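Plantazolicin methyltransferase BamL (Bacillus amyloliquefaciens subsp. plantarum, PDB 5DLY) probably acts as an S-adenosylmethionine-dependent N-methyltransferase that methylates the desmethyl precursor of the antibiotic plantazolicin. Local coordinates at residues S121-I127 and L149-C155. Sequence-based numbering, arbitrary orientation.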
ATOM      1  N   SER A 121     -12.148 -16.070  -2.106  1.00 17.55           N
ATOM      2  CA  SER A 121     -11.725 -17.359  -2.640  1.00 18.30           C
ATOM      3  C   SER A 121     -11.241 -17.250  -4.085  1.00 18.15           C
ATOM      4  O   SER A 121     -10.291 -17.928  -4.476  1.00 19.31           O
ATOM      5  CB  SER A 121     -12.846 -18.393  -2.522  1.00 18.97           C
ATOM      6  OG  SER A 121     -14.080 -17.854  -2.940  1.00 20.66           O
ATOM      7  N   LYS A 122     -11.890 -16.396  -4.873  1.00 17.49           N
ATOM      8  CA  LYS A 122     -11.453 -16.159  -6.248  1.00 17.31           C
ATOM      9  C   LYS A 122     -10.090 -15.480  -6.214  1.00 16.19           C
ATOM     10  O   LYS A 122      -9.873 -14.554  -5.426  1.00 16.16           O
ATOM     11  CB  LYS A 122     -12.448 -15.267  -6.987  1.00 18.75           C
ATOM     12  CG  LYS A 122     -13.823 -15.882  -7.164  1.00 20.90           C
ATOM     13  CD  LYS A 122     -14.872 -14.814  -7.425  1.00 23.20           C
ATOM     14  CE  LYS A 122     -16.259 -15.424  -7.553  1.00 24.80           C
ATOM     15  NZ  LYS A 122     -16.402 -16.272  -8.773  1.00 26.52           N
ATOM     16  N   LYS A 123      -9.174 -15.947  -7.057  1.00 15.10           N
ATOM     17  CA  LYS A 123      -7.844 -15.349  -7.117  1.00 14.74           C
ATOM     18  C   LYS A 123      -7.931 -13.910  -7.620  1.00 13.88           C
ATOM     19  O   LYS A 123      -8.829 -13.555  -8.401  1.00 14.25           O
ATOM     20  CB  LYS A 123      -6.893 -16.182  -7.982  1.00 15.67           C
ATOM     21  CG  LYS A 123      -6.812 -17.654  -7.596  1.00 17.37           C
ATOM     22  CD  LYS A 123      -6.283 -17.867  -6.187  1.00 18.81           C
ATOM     23  CE  LYS A 123      -6.156 -19.353  -5.862  1.00 20.25           C
ATOM     24  NZ  LYS A 123      -7.486 -20.016  -5.746  1.00 23.81           N
ATOM     25  N   GLN A 124      -6.991 -13.090  -7.161  1.00 12.47           N
ATOM     26  CA  GLN A 124      -7.010 -11.648  -7.391  1.00 11.54           C
ATOM     27  C   GLN A 124      -5.910 -11.236  -8.357  1.00 11.33           C
ATOM     28  O   GLN A 124      -4.787 -11.748  -8.281  1.00 11.37           O
ATOM     29  CB  GLN A 124      -6.815 -10.908  -6.068  1.00 11.00           C
ATOM     30  CG  GLN A 124      -7.880 -11.233  -5.035  1.00 10.92           C
ATOM     31  CD  GLN A 124      -9.256 -10.737  -5.448  1.00 10.58           C
ATOM     32  OE1 GLN A 124      -9.504  -9.530  -5.511  1.00 10.75           O
ATOM     33  NE2 GLN A 124     -10.169 -11.675  -5.719  1.00 11.21           N
ATOM     34  N   ASP A 125      -6.226 -10.303  -9.249  1.00 11.16           N
ATOM     35  CA  ASP A 125      -5.258  -9.809 -10.221  1.00 11.29           C
ATOM     36  C   ASP A 125      -4.307  -8.785  -9.594  1.00 10.78           C
ATOM     37  O   ASP A 125      -3.120  -8.753  -9.921  1.00 10.77           O
ATOM     38  CB  ASP A 125      -5.965  -9.199 -11.439  1.00 11.56           C
ATOM     39  CG  ASP A 125      -6.526 -10.248 -12.395  1.00 12.17           C
ATOM     40  OD1 ASP A 125      -6.179 -11.447 -12.289  1.00 12.17           O
ATOM     41  OD2 ASP A 125      -7.328  -9.852 -13.268  1.00 12.39           O
ATOM     42  N   ILE A 126      -4.840  -7.950  -8.704  1.00 10.53           N
ATOM     43  CA  ILE A 126      -4.041  -6.968  -7.974  1.00 10.28           C
ATOM     44  C   ILE A 126      -4.407  -7.004  -6.505  1.00  9.75           C
ATOM     45  O   ILE A 126      -5.584  -6.979  -6.155  1.00  9.38           O
ATOM     46  CB  ILE A 126      -4.259  -5.535  -8.517  1.00 10.90           C
ATOM     47  CG1 ILE A 126      -3.952  -5.492 -10.025  1.00 12.17           C
ATOM     48  CG2 ILE A 126      -3.428  -4.523  -7.726  1.00 11.26           C
ATOM     49  CD1 ILE A 126      -4.241  -4.165 -10.687  1.00 13.37           C
ATOM     50  N   ILE A 127      -3.383  -7.070  -5.665  1.00  8.89           N
ATOM     51  CA  ILE A 127      -3.529  -6.906  -4.230  1.00  8.59           C
ATOM     52  C   ILE A 127      -2.709  -5.673  -3.851  1.00  8.56           C
ATOM     53  O   ILE A 127      -1.529  -5.586  -4.171  1.00  8.53           O
ATOM     54  CB  ILE A 127      -3.080  -8.176  -3.465  1.00  8.65           C
ATOM     55  CG1 ILE A 127      -3.880  -9.397  -3.945  1.00  8.68           C
ATOM     56  CG2 ILE A 127      -3.215  -7.963  -1.962  1.00  8.50           C
ATOM     57  CD1 ILE A 127      -3.425 -10.727  -3.369  1.00  8.51           C
ATOM     58  N   LEU A 149      -3.532 -16.077  -2.826  1.00 12.59           N
ATOM     59  CA  LEU A 149      -4.680 -15.475  -3.506  1.00 12.24           C
ATOM     60  C   LEU A 149      -4.332 -14.851  -4.858  1.00 12.13           C
ATOM     61  O   LEU A 149      -5.219 -14.375  -5.554  1.00 12.18           O
ATOM     62  CB  LEU A 149      -5.360 -14.435  -2.602  1.00 12.53           C
ATOM     63  CG  LEU A 149      -6.238 -14.974  -1.472  1.00 13.04           C
ATOM     64  CD1 LEU A 149      -6.702 -13.829  -0.585  1.00 13.65           C
ATOM     65  CD2 LEU A 149      -7.435 -15.730  -2.037  1.00 13.45           C
ATOM     66  N   LEU A 150      -3.061 -14.858  -5.229  1.00 12.14           N
ATOM     67  CA  LEU A 150      -2.650 -14.274  -6.516  1.00 12.10           C
ATOM     68  C   LEU A 150      -3.103 -15.121  -7.700  1.00 12.67           C
ATOM     69  O   LEU A 150      -2.949 -16.348  -7.693  1.00 13.28           O
ATOM     70  CB  LEU A 150      -1.137 -14.069  -6.566  1.00 12.51           C
ATOM     71  CG  LEU A 150      -0.560 -12.946  -5.705  1.00 12.33           C
ATOM     72  CD1 LEU A 150       0.962 -13.045  -5.740  1.00 12.45           C
ATOM     73  CD2 LEU A 150      -1.046 -11.563  -6.134  1.00 12.95           C
ATOM     74  N   SER A 151      -3.679 -14.461  -8.700  1.00 12.49           N
ATOM     75  CA  SER A 151      -4.044 -15.114  -9.956  1.00 12.81           C
ATOM     76  C   SER A 151      -2.788 -15.458 -10.753  1.00 13.33           C
ATOM     77  O   SER A 151      -1.664 -15.070 -10.383  1.00 13.13           O
ATOM     78  CB  SER A 151      -4.976 -14.213 -10.775  1.00 12.90           C
ATOM     79  OG  SER A 151      -4.240 -13.180 -11.415  1.00 13.08           O
ATOM     80  N   ASP A 152      -2.969 -16.171 -11.861  1.00 13.94           N
ATOM     81  CA  ASP A 152      -1.840 -16.541 -12.711  1.00 14.21           C
ATOM     82  C   ASP A 152      -1.132 -15.335 -13.343  1.00 14.11           C
ATOM     83  O   ASP A 152       0.024 -15.440 -13.723  1.00 14.53           O
ATOM     84  CB  ASP A 152      -2.285 -17.527 -13.800  1.00 15.41           C
ATOM     85  CG  ASP A 152      -2.725 -18.869 -13.237  1.00 16.28           C
ATOM     86  OD1 ASP A 152      -2.393 -19.172 -12.074  1.00 17.33           O
ATOM     87  OD2 ASP A 152      -3.393 -19.638 -13.965  1.00 17.28           O
ATOM     88  N   GLN A 153      -1.837 -14.208 -13.457  1.00 13.73           N
ATOM     89  CA  GLN A 153      -1.262 -12.951 -13.949  1.00 13.99           C
ATOM     90  C   GLN A 153      -1.616 -11.850 -12.963  1.00 12.38           C
ATOM     91  O   GLN A 153      -2.715 -11.294 -13.002  1.00 12.06           O
ATOM     92  CB  GLN A 153      -1.804 -12.604 -15.336  1.00 16.09           C
ATOM     93  CG  GLN A 153      -1.296 -13.521 -16.443  1.00 18.82           C
ATOM     94  CD  GLN A 153      -1.846 -13.159 -17.807  1.00 20.71           C
ATOM     95  OE1 GLN A 153      -3.052 -12.975 -17.976  1.00 23.15           O
ATOM     96  NE2 GLN A 153      -0.964 -13.051 -18.790  1.00 22.38           N
ATOM     97  N   SER A 154      -0.683 -11.523 -12.075  1.00 11.23           N
ATOM     98  CA  SER A 154      -1.039 -10.704 -10.921  1.00 10.52           C
ATOM     99  C   SER A 154       0.152 -10.036 -10.263  1.00 10.50           C
ATOM    100  O   SER A 154       1.306 -10.394 -10.502  1.00 10.63           O
ATOM    101  CB  SER A 154      -1.747 -11.567  -9.868  1.00 10.40           C
ATOM    102  OG  SER A 154      -0.868 -12.597  -9.432  1.00 10.12           O
ATOM    103  N   CYS A 155      -0.149  -9.084  -9.381  1.00 10.34           N
ATOM    104  CA  CYS A 155       0.878  -8.517  -8.524  1.00 10.18           C
ATOM    105  C   CYS A 155       0.310  -8.042  -7.199  1.00  9.59           C
ATOM    106  O   CYS A 155      -0.854  -7.637  -7.122  1.00  9.37           O
ATOM    107  CB  CYS A 155       1.617  -7.363  -9.217  1.00 10.91           C
ATOM    108  SG  CYS A 155       0.533  -6.002  -9.673  1.00 13.11           S
TER
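The carboxylate of Asp-125 and the hydroxyl of Ser-151 meet at an edge of the flat group: OG gives its proton to OD1, 2.7 Å away, on the anti lone pair. The other oxygen, OD2, forms a salt bridge with Arg-58 and accepts a hydrogen bond from Tyr-61 N, while Tyr-52 of helix 23-56 packs on the side chain. The second flat group, the amide of Gln-124, folds back at chi2 (-66°), bringing NE2 2.9 Å from Lys-122 O; that oxygen lies in the amide plane.

Alongside these groups the two backbones pair in parallel, in two steps, since one chain turns at Asp-125 and the other at 152-153. Gln-124 N donates to Leu-149 O at 2.7 Å, and Gln-124 O receives Ser-151 N at 3.0 Å from above the carbonyl plane. Beyond the turns, Cys-155 N reaches Asp-125 O (3.0 Å), and Cys-155 O accepts a hydrogen bond from Ile-127 N. The turn at 152-153 is tied by Ser-154 OG, which donates to Ser-151 O. CD1 of Ile-127 rests obliquely against CD2 of Leu-150, 3.7 Å apart.

The contact joins the beginnings of the two parallel strands, 124-130 and 154-160, that the beta-alpha-beta crossover through helix 139-148 connects in the Rossmann-like methyltransferase sheet. With Arg-58 and two donors around it, the buried Asp-125 carboxylate is probably held as an anion, joining Ser-151, just before the corner, to the chain leading into strand 62-66.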